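Local coordinates for protein BspA (BspA_V) (Streptococcus agalactiae serotype III, PDB 5DZ8) that forms the variable domain of a cell wall-anchored antigen I/II family adhesin, which mediates attachment of the bacterium, at the interface of chains A and B. Residues are numbered along the deposited sequence; one frame, centred on the assembly and turned at random. Chains: chain A/B, BspA (BspA_V).

The interface of chains A and B. Residues chain A 161, 163, 165; chain B 6-8, 57, 59, 146.
Strand 158-167 of chain A lies antiparallel against strand 4-11 of chain B, pairing A:Val163 with B:Ile8 and A:Tyr165 with B:Phe6, while its side chains reach B strands 49-63 and 144-155. In this variable domain of an antigen I/II family adhesin, the C-terminal strand thus adds to the sheet of its neighbour; the two-fold symmetry repeats the contact with the chains exchanged, so that the dimer looks strand-swapped, although the structure alone does not show whether it forms on the cell. In the first half of the strand, the A:Ala161 carbonyl O accepts a nearly straight hydrogen bond from B:Val146 N (2.8 Å, 166° at H). A:Val163 CG1, anti to its own carbonyl carbon (chi1 -60°), packs on B:Ile8 CD1 at 3.7 Å and on B:Val57. CG1 also borders B:Val146, whose CG1 meets A:Val163 CG2 at 3.7 Å. A:Tyr165 runs alongside B:Phe6 with both side chains pointing the same way, A:Tyr165 CE2 3.5 Å from B:Phe6 CD1. The phenol OH of A:Tyr165 and the imidazole ND1 of B:His59 are hydrogen-bonded at 2.7 Å; which of the two donates is not seen. ND1 lies at the tyrosine's edge, in its plane, and the two rings stand almost perpendicular (87°). B:His59 CE1 in turn covers one face of B:Phe6 near the rim, which may help fix the imidazole beside the phenol. B:Val57, whose side chain points back towards A:Tyr165, touches the A:Tyr165 phenol OH with CG1 (3.5 Å).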
loop_
_atom_site.group_PDB
_atom_site.type_symbol
_atom_site.label_atom_id
_atom_site.label_comp_id
_atom_site.label_asym_id
_atom_site.label_seq_id
_atom_site.Cartn_x
_atom_site.Cartn_y
_atom_site.Cartn_z
ATOM N N ALA A 161 -10.284 -5.027 17.766
ATOM C CA ALA A 161 -10.150 -5.782 18.984
ATOM C C ALA A 161 -11.430 -5.548 19.746
ATOM O O ALA A 161 -11.762 -4.377 20.037
ATOM C CB ALA A 161 -8.949 -5.258 19.770
ATOM N N VAL A 163 -13.728 -6.605 23.099
ATOM C CA VAL A 163 -13.816 -7.251 24.394
ATOM C C VAL A 163 -15.268 -7.597 24.656
ATOM O O VAL A 163 -16.145 -6.952 24.115
ATOM C CB VAL A 163 -13.252 -6.344 25.561
ATOM C CG1 VAL A 163 -11.804 -6.013 25.305
ATOM C CG2 VAL A 163 -14.055 -5.045 25.809
ATOM N N TYR A 165 -17.964 -9.084 28.097
ATOM C CA TYR A 165 -18.169 -9.446 29.475
ATOM C C TYR A 165 -19.574 -9.983 29.644
ATOM O O TYR A 165 -20.533 -9.340 29.230
ATOM C CB TYR A 165 -17.979 -8.254 30.391
ATOM C CG TYR A 165 -16.610 -7.618 30.307
ATOM C CD1 TYR A 165 -16.331 -6.653 29.326
ATOM C CD2 TYR A 165 -15.612 -7.941 31.216
ATOM C CE1 TYR A 165 -15.059 -6.108 29.194
ATOM C CE2 TYR A 165 -14.340 -7.365 31.113
ATOM C CZ TYR A 165 -14.073 -6.436 30.115
ATOM O OH TYR A 165 -12.834 -5.869 30.012
ATOM N N PHE B 6 -14.628 -12.770 30.912
ATOM C CA PHE B 6 -13.996 -11.722 30.097
ATOM C C PHE B 6 -13.505 -12.375 28.849
ATOM O O PHE B 6 -12.910 -13.423 28.908
ATOM C CB PHE B 6 -12.815 -11.097 30.827
ATOM C CG PHE B 6 -11.798 -10.479 29.921
ATOM C CD1 PHE B 6 -12.093 -9.307 29.211
ATOM C CD2 PHE B 6 -10.539 -11.043 29.780
ATOM C CE1 PHE B 6 -11.159 -8.745 28.376
ATOM C CE2 PHE B 6 -9.597 -10.490 28.931
ATOM C CZ PHE B 6 -9.890 -9.334 28.241
ATOM N N ASP B 7 -13.779 -11.783 27.704
ATOM C CA ASP B 7 -13.135 -12.241 26.473
ATOM C C ASP B 7 -12.668 -11.093 25.604
ATOM O O ASP B 7 -13.150 -9.960 25.740
ATOM C CB ASP B 7 -14.046 -13.172 25.692
ATOM C CG ASP B 7 -13.242 -14.160 24.806
ATOM O OD1 ASP B 7 -12.057 -14.578 25.136
ATOM O OD2 ASP B 7 -13.806 -14.502 23.742
ATOM N N ILE B 8 -11.678 -11.369 24.767
ATOM C CA ILE B 8 -11.234 -10.406 23.768
ATOM C C ILE B 8 -10.866 -11.133 22.480
ATOM O O ILE B 8 -10.101 -12.096 22.515
ATOM C CB ILE B 8 -10.058 -9.496 24.249
ATOM C CG1 ILE B 8 -9.798 -8.385 23.211
ATOM C CG2 ILE B 8 -8.773 -10.287 24.449
ATOM C CD1 ILE B 8 -8.810 -7.328 23.646
ATOM N N VAL B 57 -6.082 -5.395 28.987
ATOM C CA VAL B 57 -7.256 -4.628 29.298
ATOM C C VAL B 57 -7.296 -4.368 30.799
ATOM O O VAL B 57 -7.112 -5.303 31.578
ATOM C CB VAL B 57 -8.510 -5.354 28.866
ATOM C CG1 VAL B 57 -9.736 -4.518 29.226
ATOM C CG2 VAL B 57 -8.445 -5.607 27.356
ATOM N N HIS B 59 -9.539 -3.662 33.708
ATOM C CA HIS B 59 -10.943 -3.745 34.155
ATOM C C HIS B 59 -11.047 -4.225 35.601
ATOM O O HIS B 59 -10.099 -4.764 36.158
ATOM C CB HIS B 59 -11.745 -4.668 33.227
ATOM C CG HIS B 59 -11.193 -6.054 33.112
ATOM N ND1 HIS B 59 -11.047 -6.689 31.907
ATOM C CD2 HIS B 59 -10.761 -6.935 34.045
ATOM C CE1 HIS B 59 -10.568 -7.906 32.097
ATOM N NE2 HIS B 59 -10.416 -8.094 33.393
ATOM N N VAL B 146 -12.208 -1.968 21.434
ATOM C CA VAL B 146 -11.287 -1.200 22.251
ATOM C C VAL B 146 -10.080 -0.571 21.502
ATOM O O VAL B 146 -9.477 0.355 21.976
ATOM C CB VAL B 146 -10.870 -1.990 23.494
ATOM C CG1 VAL B 146 -12.107 -2.237 24.422
ATOM C CG2 VAL B 146 -10.120 -3.287 23.145
#